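PDB 3OBE: sugar phosphate isomerase/epimerase from Parabacteroides distasonis, which probably acts as an isomerase or epimerase on sugar or sugar-phosphate substrates, using a TIM-barrel fold. Local coordinates for residues A[91-97]-A[126-132]; A[263-267]-A[301-305]. One frame throughout, in Å; residues are numbered along the deposited sequence.

Contact 1 (A[91-97]-A[126-132]). With EOH (ethanol), chain H; EOH (ethanol), chain E.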
# COMPACT_ATOMS: atom_id res chain seq x y z
N ARG A 91 7.88 -12.09 5.04
CA ARG A 91 8.82 -11.07 4.70
C ARG A 91 8.12 -9.73 4.78
O ARG A 91 7.02 -9.59 4.23
CB ARG A 91 9.34 -11.33 3.31
CG ARG A 91 10.18 -10.21 2.75
CD ARG A 91 10.80 -10.47 1.34
NE ARG A 91 11.53 -9.23 1.05
CZ ARG A 91 11.32 -8.40 0.05
NH1 ARG A 91 10.50 -8.72 -0.96
NH2 ARG A 91 11.99 -7.26 0.02
N ILE A 92 8.77 -8.76 5.42
CA ILE A 92 8.33 -7.35 5.34
C ILE A 92 8.81 -6.78 4.00
O ILE A 92 10.02 -6.52 3.84
CB ILE A 92 8.87 -6.47 6.51
CG1 ILE A 92 8.54 -7.09 7.86
CG2 ILE A 92 8.30 -5.05 6.38
CD1 ILE A 92 9.28 -6.45 9.07
N SER A 93 7.89 -6.61 3.07
CA SER A 93 8.20 -6.17 1.72
C SER A 93 7.79 -4.77 1.40
O SER A 93 8.31 -4.20 0.42
CB SER A 93 7.71 -7.16 0.70
OG SER A 93 6.36 -7.54 0.83
N SER A 94 6.91 -4.17 2.22
CA SER A 94 6.52 -2.81 2.06
C SER A 94 6.27 -2.13 3.40
O SER A 94 6.21 -2.79 4.43
CB SER A 94 5.30 -2.75 1.13
OG SER A 94 4.94 -1.44 0.79
N SER A 95 6.08 -0.82 3.36
CA SER A 95 5.89 -0.02 4.54
C SER A 95 5.16 1.24 4.15
O SER A 95 5.50 1.86 3.16
CB SER A 95 7.25 0.30 5.14
OG SER A 95 7.12 1.23 6.20
N HIS A 96 4.14 1.57 4.91
CA HIS A 96 3.42 2.84 4.76
C HIS A 96 3.99 3.89 5.72
O HIS A 96 4.07 3.65 6.97
CB HIS A 96 1.95 2.64 5.14
CG HIS A 96 1.09 2.20 4.00
ND1 HIS A 96 -0.27 2.34 4.03
CD2 HIS A 96 1.39 1.69 2.78
CE1 HIS A 96 -0.79 1.87 2.91
NE2 HIS A 96 0.20 1.52 2.11
N LEU A 97 4.36 5.06 5.19
CA LEU A 97 4.87 6.15 6.00
C LEU A 97 4.56 7.47 5.35
O LEU A 97 4.55 7.61 4.11
CB LEU A 97 6.39 6.01 6.25
CG LEU A 97 7.35 6.12 5.06
CD1 LEU A 97 8.81 6.13 5.58
CD2 LEU A 97 7.18 5.00 4.05
N LEU A 126 15.68 -2.78 7.11
CA LEU A 126 14.48 -3.59 7.29
C LEU A 126 14.33 -4.60 6.13
O LEU A 126 13.76 -5.66 6.34
CB LEU A 126 13.25 -2.68 7.38
CG LEU A 126 11.89 -3.26 7.79
CD1 LEU A 126 11.97 -3.87 9.22
CD2 LEU A 126 10.80 -2.19 7.66
N GLY A 127 14.89 -4.27 4.96
CA GLY A 127 14.94 -5.16 3.79
C GLY A 127 13.69 -5.11 2.93
O GLY A 127 13.42 -6.04 2.18
N VAL A 128 12.95 -4.01 3.01
CA VAL A 128 11.74 -3.86 2.17
C VAL A 128 12.08 -3.66 0.71
O VAL A 128 13.18 -3.20 0.36
CB VAL A 128 10.84 -2.68 2.63
CG1 VAL A 128 10.43 -2.88 4.14
CG2 VAL A 128 11.53 -1.29 2.34
N SER A 129 11.14 -4.00 -0.15
CA SER A 129 11.19 -3.67 -1.56
C SER A 129 10.53 -2.34 -1.91
O SER A 129 10.90 -1.73 -2.92
CB SER A 129 10.53 -4.75 -2.40
OG SER A 129 11.29 -5.94 -2.25
N CYS A 130 9.53 -1.94 -1.14
CA CYS A 130 8.75 -0.77 -1.43
C CYS A 130 8.58 0.13 -0.19
O CYS A 130 8.45 -0.35 0.92
CB CYS A 130 7.36 -1.16 -1.91
SG CYS A 130 7.41 -2.34 -3.29
N MSE A 131 8.49 1.42 -0.44
CA MSE A 131 8.11 2.41 0.63
C MSE A 131 7.00 3.25 0.04
O MSE A 131 7.16 3.77 -1.06
CB MSE A 131 9.30 3.27 0.99
CG MSE A 131 10.37 2.57 1.78
SE MSE A 131 12.09 3.52 1.71
CE MSE A 131 11.56 5.15 2.63
N VAL A 132 5.88 3.38 0.74
CA VAL A 132 4.68 3.94 0.15
C VAL A 132 4.10 5.00 1.08
O VAL A 132 3.92 4.75 2.29
CB VAL A 132 3.65 2.84 -0.07
CG1 VAL A 132 2.20 3.40 -0.48
CG2 VAL A 132 4.19 1.89 -1.13
C1 EOH H . -1.22 2.49 7.43
C2 EOH H . -1.39 3.39 8.66
O EOH H . -1.17 3.24 6.21
C1 EOH E . 7.34 -7.74 -3.87
C2 EOH E . 6.37 -6.59 -3.65
O EOH E . 8.41 -7.69 -2.94
O HOH W 1 13.64 -8.96 3.30
O HOH W 2 12.27 -7.46 5.10
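Leu126 closes the helix that carries the chain from one parallel barrel strand to the next, and its CD1 packs on Ile92 CD1 at 3.7 Å. A water bridges the two backbones here, donating to Leu126 O and to Ile92 O. Gly127, with positive phi, turns the chain out of the helix and leaves its carbonyl facing Arg91: NH2 donates to Gly127 O at 2.9 Å. Val128 then sets CG1 against Ile92 CG2 (3.8 Å). At Ser129 the same Arg91 NH2 reaches OG at 2.7 Å, so the extended arginine spans from strand 91-95 to the residues leading into strand 130-133. Ser93 O accepts from both Ser129 N (2.9 Å) and Cys130 N (3.0 Å), and only beyond this fork do the backbones fall into parallel pairing: Val132 N donates to Ser95 O and Leu97 N to Val132 O, both at 2.9 Å, flanking His96. That histidine belongs to the barrel mouth; its NE2 bonds Glu216, and a phosphate ion lies close by, consistent with a pocket. The pairing joins strands 91-95 and 130-133 in a β-α-β unit, with strand 52-55 bonded to 91-95 and helices 78-87 and 109-126 packed outside.

Contact 2 (A[263-267]-A[301-305])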
# COMPACT_ATOMS: atom_id res chain seq x y z
N PHE A 263 -7.97 -8.91 -10.80
CA PHE A 263 -6.80 -9.79 -10.88
C PHE A 263 -6.40 -10.12 -12.31
O PHE A 263 -5.23 -10.06 -12.62
CB PHE A 263 -7.04 -11.04 -10.05
CG PHE A 263 -6.71 -10.85 -8.61
CD1 PHE A 263 -5.41 -10.90 -8.14
CD2 PHE A 263 -7.72 -10.58 -7.70
CE1 PHE A 263 -5.14 -10.66 -6.82
CE2 PHE A 263 -7.45 -10.37 -6.43
CZ PHE A 263 -6.17 -10.40 -5.96
N LYS A 264 -7.36 -10.37 -13.19
CA LYS A 264 -7.04 -10.56 -14.61
C LYS A 264 -6.26 -9.37 -15.16
O LYS A 264 -5.22 -9.57 -15.80
CB LYS A 264 -8.34 -10.79 -15.41
CG LYS A 264 -8.14 -11.03 -16.89
CD LYS A 264 -9.53 -11.09 -17.61
N LYS A 265 -6.70 -8.14 -14.88
CA LYS A 265 -6.01 -6.98 -15.40
C LYS A 265 -4.65 -6.80 -14.72
O LYS A 265 -3.68 -6.40 -15.36
CB LYS A 265 -6.83 -5.71 -15.18
CG LYS A 265 -6.23 -4.47 -15.88
CD LYS A 265 -6.05 -4.64 -17.39
CE LYS A 265 -7.39 -4.73 -18.13
NZ LYS A 265 -7.28 -4.85 -19.59
N ALA A 266 -4.59 -7.12 -13.42
CA ALA A 266 -3.34 -7.00 -12.66
C ALA A 266 -2.25 -7.82 -13.29
O ALA A 266 -1.10 -7.36 -13.43
CB ALA A 266 -3.56 -7.45 -11.18
N TYR A 267 -2.58 -9.06 -13.65
CA TYR A 267 -1.57 -9.92 -14.28
C TYR A 267 -1.22 -9.47 -15.68
O TYR A 267 -0.06 -9.66 -16.10
CB TYR A 267 -1.94 -11.39 -14.22
CG TYR A 267 -2.13 -11.80 -12.79
CD1 TYR A 267 -1.14 -11.57 -11.85
CD2 TYR A 267 -3.31 -12.44 -12.37
CE1 TYR A 267 -1.31 -11.98 -10.53
CE2 TYR A 267 -3.49 -12.81 -11.10
CZ TYR A 267 -2.50 -12.58 -10.16
OH TYR A 267 -2.68 -12.97 -8.84
N ALA A 301 -9.26 -18.95 -4.85
CA ALA A 301 -9.75 -18.29 -6.07
C ALA A 301 -8.86 -18.74 -7.25
O ALA A 301 -7.67 -18.53 -7.22
CB ALA A 301 -9.66 -16.81 -5.91
N PRO A 302 -9.45 -19.30 -8.30
CA PRO A 302 -8.59 -19.69 -9.40
C PRO A 302 -8.02 -18.53 -10.21
O PRO A 302 -7.03 -18.73 -10.93
CB PRO A 302 -9.47 -20.58 -10.26
CG PRO A 302 -10.84 -20.23 -9.89
CD PRO A 302 -10.84 -19.76 -8.48
N PHE A 303 -8.62 -17.34 -10.12
CA PHE A 303 -8.11 -16.16 -10.81
C PHE A 303 -6.98 -15.45 -10.09
O PHE A 303 -6.41 -14.48 -10.61
CB PHE A 303 -9.27 -15.16 -11.07
CG PHE A 303 -10.12 -14.90 -9.86
CD1 PHE A 303 -9.80 -13.90 -8.96
CD2 PHE A 303 -11.26 -15.65 -9.64
CE1 PHE A 303 -10.60 -13.67 -7.85
CE2 PHE A 303 -12.05 -15.46 -8.51
CZ PHE A 303 -11.72 -14.47 -7.63
N VAL A 304 -6.67 -15.90 -8.87
CA VAL A 304 -5.54 -15.39 -8.09
C VAL A 304 -4.42 -16.39 -8.26
O VAL A 304 -4.62 -17.59 -8.09
CB VAL A 304 -5.88 -15.21 -6.63
CG1 VAL A 304 -4.63 -14.74 -5.81
CG2 VAL A 304 -7.08 -14.21 -6.45
N LYS A 305 -3.27 -15.88 -8.70
CA LYS A 305 -2.14 -16.71 -9.10
C LYS A 305 -1.20 -16.87 -7.93
O LYS A 305 -1.22 -16.07 -6.98
CB LYS A 305 -1.40 -16.10 -10.29
CG LYS A 305 -2.20 -16.08 -11.62
CD LYS A 305 -3.34 -17.14 -11.71
CE LYS A 305 -4.22 -16.98 -12.96
NZ LYS A 305 -4.95 -18.23 -13.26
OXT LYS A 305 -0.44 -17.85 -7.95
O HOH W 3 -0.73 -12.85 -7.40
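One turn of helix, 263-267, faces the last five residues of the chain, which leave helix 287-300 through a type I β turn from Ala301 to Val304. Both helices belong to the outer layer of the TIM barrel, so the C-terminal tail is laid against the outside of the fold. The backbones stay well apart, the nearest CA atoms being Phe263 and Val304 at 6.4 Å, and side chains fill the space. Phe263 and Tyr267, one helical turn apart, both point toward the tail. Val304 CG2 sits almost squarely over the Phe263 ring, 3.7 Å from its centroid, a CH-pi contact, while Phe303 presents its ring edge, with CD1 4.1 Å from Phe263 CD2. Behind them Leu298 of helix 287-300 touches both Phe263 and Val304, extending the apolar cluster. Tyr267 takes the outer position: Lys305 CG lies over its ring face, 3.9 Å from the centroid, and the lysine then runs back so that its NZ donates to Pro302 O at 3.2 Å. The direct hydrogen bond between the segments is at the tip of the tyrosine, where Lys305 N donates to Tyr267 OH at 3.0 Å along a nearly straight line.

How the contacts relate
Contact 1 closes before contact 2 opens, and their centres lie 23 Å apart, with about 14 Å between nearest atoms. They sample two layers of one TIM barrel. Contact 1 is buried, 9 Å from the centre of the chain, and joins neighbouring strands 91-95 and 130-133 of the inner parallel sheet, closing the ring between its third and fourth strands. Contact 2 lies farther out, 18 Å from that centre, where helix 259-269 meets the tail after helix 287-300. The sheet connects them indirectly: helix 259-269 packs on strand 240-245, a member of the same barrel. Contact 1 thus completes the barrel beside the His96 pocket, whereas contact 2 lays the C-terminal tail on the outer helical layer.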